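Local structure of uncharacterized protein (Pseudomonas syringae pv. tomato, 3K4I) at residues A153-L158 with I165-L170; Q14-E19 with E188-A193. The protein is an uncharacterized member of the RraA-like aldolase family, an alpha/beta protein whose function has not been established. All coordinates share one frame; numbering follows the deposited sequence.

From the N terminus, the chain first forms helix 14-19, one half of interaction 2, and then helix 25-33 before entering the mixed beta sheet. Strand 150-154 leads into interaction 1, where 153-158 meets 165-170 and closes a short loop of six residues holding most of the hairpin 158-160/163-165. Strands 170-174 and 177-181 follow, and helix 186-207 then brings 188-193 back to helix 14-19, closing a loop of 168 residues in which interaction 1 is nested. The contact centres lie about 20 Å apart, but L170 joins them: its CD1 is 3.5 Å from L17 CD2, and its CD2 packs on V190 CG2.

Interaction 1 (A153-L158 with I165-L170); sequences AVQVPL and IQPGDL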
# COMPACT_ATOMS: atom_id res chain seq x y z
N ALA C 153 1.84 29.27 -3.64
CA ALA C 153 0.57 29.96 -3.43
C ALA C 153 -0.44 29.03 -2.78
O ALA C 153 -0.39 27.82 -2.98
CB ALA C 153 0.02 30.48 -4.74
N VAL C 154 -1.36 29.60 -2.01
CA VAL C 154 -2.53 28.84 -1.56
C VAL C 154 -3.82 29.46 -2.12
O VAL C 154 -3.87 30.65 -2.44
CB VAL C 154 -2.64 28.67 -0.01
CG1 VAL C 154 -1.40 27.98 0.56
CG2 VAL C 154 -2.91 30.01 0.70
N GLN C 155 -4.85 28.63 -2.23
CA GLN C 155 -6.17 29.03 -2.74
C GLN C 155 -6.14 29.44 -4.22
O GLN C 155 -6.81 30.39 -4.66
CB GLN C 155 -6.82 30.09 -1.85
CG GLN C 155 -7.03 29.57 -0.43
CD GLN C 155 -8.10 28.52 -0.38
OE1 GLN C 155 -7.93 27.42 -0.89
NE2 GLN C 155 -9.24 28.86 0.28
N VAL C 156 -5.33 28.69 -4.97
CA VAL C 156 -5.28 28.80 -6.41
C VAL C 156 -5.77 27.48 -7.04
O VAL C 156 -5.71 26.45 -6.39
CB VAL C 156 -3.83 29.02 -6.90
CG1 VAL C 156 -3.36 30.45 -6.56
CG2 VAL C 156 -2.88 28.00 -6.30
N PRO C 157 -6.23 27.51 -8.30
CA PRO C 157 -6.60 26.25 -8.96
C PRO C 157 -5.41 25.29 -9.02
O PRO C 157 -4.29 25.73 -9.31
CB PRO C 157 -6.97 26.69 -10.39
CG PRO C 157 -7.23 28.14 -10.30
CD PRO C 157 -6.42 28.68 -9.18
N LEU C 158 -5.65 24.00 -8.75
CA LEU C 158 -4.64 22.96 -8.96
C LEU C 158 -5.06 22.07 -10.13
O LEU C 158 -6.25 21.90 -10.38
CB LEU C 158 -4.50 22.05 -7.75
CG LEU C 158 -4.33 22.75 -6.41
CD1 LEU C 158 -4.28 21.70 -5.32
CD2 LEU C 158 -3.12 23.69 -6.35
N ILE C 165 -8.86 21.29 -9.42
CA ILE C 165 -9.42 21.50 -8.07
C ILE C 165 -9.38 23.01 -7.84
O ILE C 165 -8.31 23.65 -7.90
CB ILE C 165 -8.62 20.80 -6.92
CG1 ILE C 165 -8.52 19.28 -7.14
CG2 ILE C 165 -9.28 21.07 -5.58
CD1 ILE C 165 -7.20 18.84 -7.77
N GLN C 166 -10.56 23.58 -7.64
CA GLN C 166 -10.69 24.97 -7.27
C GLN C 166 -10.92 25.06 -5.76
O GLN C 166 -11.61 24.20 -5.18
CB GLN C 166 -11.92 25.58 -7.96
CG GLN C 166 -11.82 25.73 -9.47
CD GLN C 166 -10.97 26.91 -9.88
OE1 GLN C 166 -10.42 27.62 -9.04
NE2 GLN C 166 -10.85 27.12 -11.19
N PRO C 167 -10.34 26.09 -5.11
CA PRO C 167 -10.68 26.37 -3.71
C PRO C 167 -12.20 26.40 -3.58
O PRO C 167 -12.89 27.11 -4.32
CB PRO C 167 -10.13 27.77 -3.48
CG PRO C 167 -9.08 27.98 -4.58
CD PRO C 167 -9.54 27.16 -5.74
N GLY C 168 -12.70 25.63 -2.62
CA GLY C 168 -14.15 25.61 -2.37
C GLY C 168 -14.84 24.37 -2.92
O GLY C 168 -16.01 24.09 -2.63
N ASP C 169 -14.12 23.60 -3.74
CA ASP C 169 -14.68 22.35 -4.28
C ASP C 169 -14.98 21.33 -3.15
O ASP C 169 -14.37 21.35 -2.08
CB ASP C 169 -13.76 21.73 -5.33
CG ASP C 169 -13.86 22.42 -6.70
OD1 ASP C 169 -14.75 23.26 -6.96
OD2 ASP C 169 -13.03 22.07 -7.58
N LEU C 170 -15.93 20.45 -3.40
CA LEU C 170 -16.26 19.44 -2.42
C LEU C 170 -15.33 18.22 -2.56
O LEU C 170 -15.31 17.58 -3.61
CB LEU C 170 -17.73 19.06 -2.61
CG LEU C 170 -18.20 17.83 -1.82
CD1 LEU C 170 -18.14 18.11 -0.32
CD2 LEU C 170 -19.63 17.47 -2.27
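Each of two glutamine amides turns its outer O/N edge obliquely to a proline: the proline carbons lie to one side of the amide plane but beyond its rim, not stacked on the face. P157 CB and CG both lie off the O/N rim of the Q166 amide, with CG 3.5 Å from Q166 OE1. P167 CB lies off the outer rim of the Q155 amide, 3.4 Å from Q155 OE1. This is the entrance and exit of a small antiparallel hairpin, strands 158-160 and 163-165, inserted between two strands of the mixed sheet of the RraA-like fold. Q166 starts away from the other segment, but a sharp bend at chi2 (-77°) brings the outer edge of its amide back to P157 CB and CG. The Q155 side chain bends in the same sense and slides past P167 in the opposite direction; its OE1 accepts a hydrogen bond from T59 N, which holds the oxygen that P167 CB touches. P167 CG also lies 3.3 Å from Q155 C, so its ring packs against the peptide that leaves Q155. Beyond the prolines the backbones pair: L158 N donates to I165 O at 2.8 Å, nearly straight and in the carbonyl plane, and I165 N returns an equally short bond to L158 O. I165 O also receives a CA-H...O contact from P157 CA at 3.3 Å. On the buried face of this pair, L158 CB meets I165 CD1 at 4.2 Å, with L158 continuing onto V88 and S90 and I165 onto V180. Q166 to D169 form a type II turn with P167 second and G168 third. D169 OD1 accepts from Q183 N, while OD2 bridges the turn's ends, receiving Q166 N at 2.9 Å from well above the carboxylate plane.

Interaction 2 (Q14-E19 with E188-A193); sequences QSVLDE and EVVLRA
With chi1 near 169° in V16 and 166° in V190, both valines hold CG1 opposite the backbone N and CG2 beside it, and the two branched ends meet at an angle between the helices. V16 presents CG1 and V190 presents CG2, 3.7 Å apart. The other branch of V190 serves a second partner one helical turn along 14-19: E19 starts toward V190, and its chain, extended beyond CG, runs past the methyl, so that E19 CB lies 3.8 Å and E19 OE2 3.7 Å from V190 CG1. V190 is thus a fork, one prong on V16 and one along the aliphatic part and carboxylate of E19. The polar end of E19 is not left to this apolar neighbour, since its OE1 forms a salt bridge with R194, in the next turn of the long helix. The CA atoms of V16 and V190 are 6.8 Å apart, and the patch shared by the two segments is small. V190 is nevertheless buried, because C20, L23 and L170 also touch it; L170 touches L17 as well, so the beta core packs against both helices. Each helix carries its own i to i+4 side-chain bond. Q14 NE2 donates to D18 OD1 at 3.2 Å, in the plane of its amide but from above the carboxylate. On the long helix, R192 NE makes an almost linear salt bridge of 2.7 Å to the anti lone pair of E188 OE2, lying in the guanidinium plane, while R192 NH1 reaches S34 OG. V189 and A193 meanwhile rest on helix 25-33. The whole is a helical layer in which a short N-terminal helix packs on the long helix following strand 177-181, flanking the beta core of this RraA-like alpha/beta fold.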
# COMPACT_ATOMS: atom_id res chain seq x y z
N GLN C 14 -24.42 23.29 4.62
CA GLN C 14 -23.94 22.30 5.58
C GLN C 14 -24.66 20.97 5.37
O GLN C 14 -24.07 19.90 5.54
CB GLN C 14 -24.12 22.78 7.03
CG GLN C 14 -23.37 21.90 8.06
CD GLN C 14 -21.88 21.74 7.77
OE1 GLN C 14 -21.17 22.70 7.46
NE2 GLN C 14 -21.39 20.50 7.89
N SER C 15 -25.93 21.06 4.98
CA SER C 15 -26.80 19.87 4.78
C SER C 15 -26.26 18.94 3.70
O SER C 15 -26.33 17.71 3.84
CB SER C 15 -28.23 20.29 4.43
OG SER C 15 -28.28 21.14 3.29
N VAL C 16 -25.70 19.54 2.64
CA VAL C 16 -25.10 18.79 1.53
C VAL C 16 -23.84 18.08 2.02
O VAL C 16 -23.63 16.91 1.70
CB VAL C 16 -24.79 19.75 0.34
CG1 VAL C 16 -23.91 19.08 -0.74
CG2 VAL C 16 -26.09 20.28 -0.29
N LEU C 17 -23.05 18.76 2.84
CA LEU C 17 -21.87 18.14 3.47
C LEU C 17 -22.28 17.01 4.42
O LEU C 17 -21.65 15.95 4.43
CB LEU C 17 -21.02 19.20 4.19
CG LEU C 17 -20.42 20.28 3.28
CD1 LEU C 17 -20.19 21.62 4.01
CD2 LEU C 17 -19.12 19.82 2.62
N ASP C 18 -23.36 17.23 5.18
CA ASP C 18 -23.79 16.21 6.13
C ASP C 18 -24.21 14.92 5.42
O ASP C 18 -23.83 13.83 5.85
CB ASP C 18 -24.88 16.74 7.08
CG ASP C 18 -24.37 17.87 7.97
OD1 ASP C 18 -23.17 17.86 8.31
OD2 ASP C 18 -25.15 18.78 8.30
N GLU C 19 -24.94 15.07 4.31
CA GLU C 19 -25.35 13.95 3.48
C GLU C 19 -24.18 13.07 3.03
O GLU C 19 -24.34 11.86 2.95
CB GLU C 19 -26.08 14.42 2.25
CG GLU C 19 -27.41 15.07 2.53
CD GLU C 19 -28.21 15.26 1.26
OE1 GLU C 19 -28.91 14.31 0.86
OE2 GLU C 19 -28.12 16.36 0.66
N GLU C 188 -26.23 19.07 -6.76
CA GLU C 188 -26.77 18.17 -7.77
C GLU C 188 -26.05 16.81 -7.74
O GLU C 188 -26.69 15.78 -7.88
CB GLU C 188 -26.68 18.81 -9.16
CG GLU C 188 -27.15 17.92 -10.33
CD GLU C 188 -28.65 17.63 -10.32
OE1 GLU C 188 -29.45 18.41 -9.71
OE2 GLU C 188 -29.05 16.62 -10.94
N VAL C 189 -24.73 16.81 -7.58
CA VAL C 189 -23.96 15.56 -7.54
C VAL C 189 -24.35 14.72 -6.30
O VAL C 189 -24.51 13.51 -6.38
CB VAL C 189 -22.45 15.83 -7.61
CG1 VAL C 189 -21.66 14.58 -7.27
CG2 VAL C 189 -22.12 16.36 -9.01
N VAL C 190 -24.53 15.39 -5.18
CA VAL C 190 -24.89 14.70 -3.95
C VAL C 190 -26.28 14.06 -4.07
O VAL C 190 -26.47 12.91 -3.67
CB VAL C 190 -24.77 15.63 -2.72
CG1 VAL C 190 -25.45 15.01 -1.48
CG2 VAL C 190 -23.29 15.89 -2.44
N LEU C 191 -27.23 14.79 -4.65
CA LEU C 191 -28.55 14.26 -4.97
C LEU C 191 -28.47 13.02 -5.89
O LEU C 191 -29.10 11.99 -5.61
CB LEU C 191 -29.43 15.35 -5.61
CG LEU C 191 -30.89 15.04 -5.96
CD1 LEU C 191 -31.72 14.89 -4.68
CD2 LEU C 191 -31.47 16.14 -6.83
N ARG C 192 -27.67 13.11 -6.95
CA ARG C 192 -27.54 11.98 -7.85
C ARG C 192 -26.86 10.77 -7.18
O ARG C 192 -27.28 9.62 -7.39
CB ARG C 192 -26.78 12.39 -9.13
CG ARG C 192 -27.66 13.23 -10.05
CD ARG C 192 -26.87 13.79 -11.21
NE ARG C 192 -27.72 14.61 -12.07
CZ ARG C 192 -27.85 14.44 -13.39
NH1 ARG C 192 -27.15 13.50 -14.02
NH2 ARG C 192 -28.67 15.24 -14.07
N ALA C 193 -25.85 11.04 -6.34
CA ALA C 193 -25.11 9.99 -5.65
C ALA C 193 -26.03 9.23 -4.70
O ALA C 193 -25.94 8.02 -4.58
CB ALA C 193 -23.90 10.57 -4.88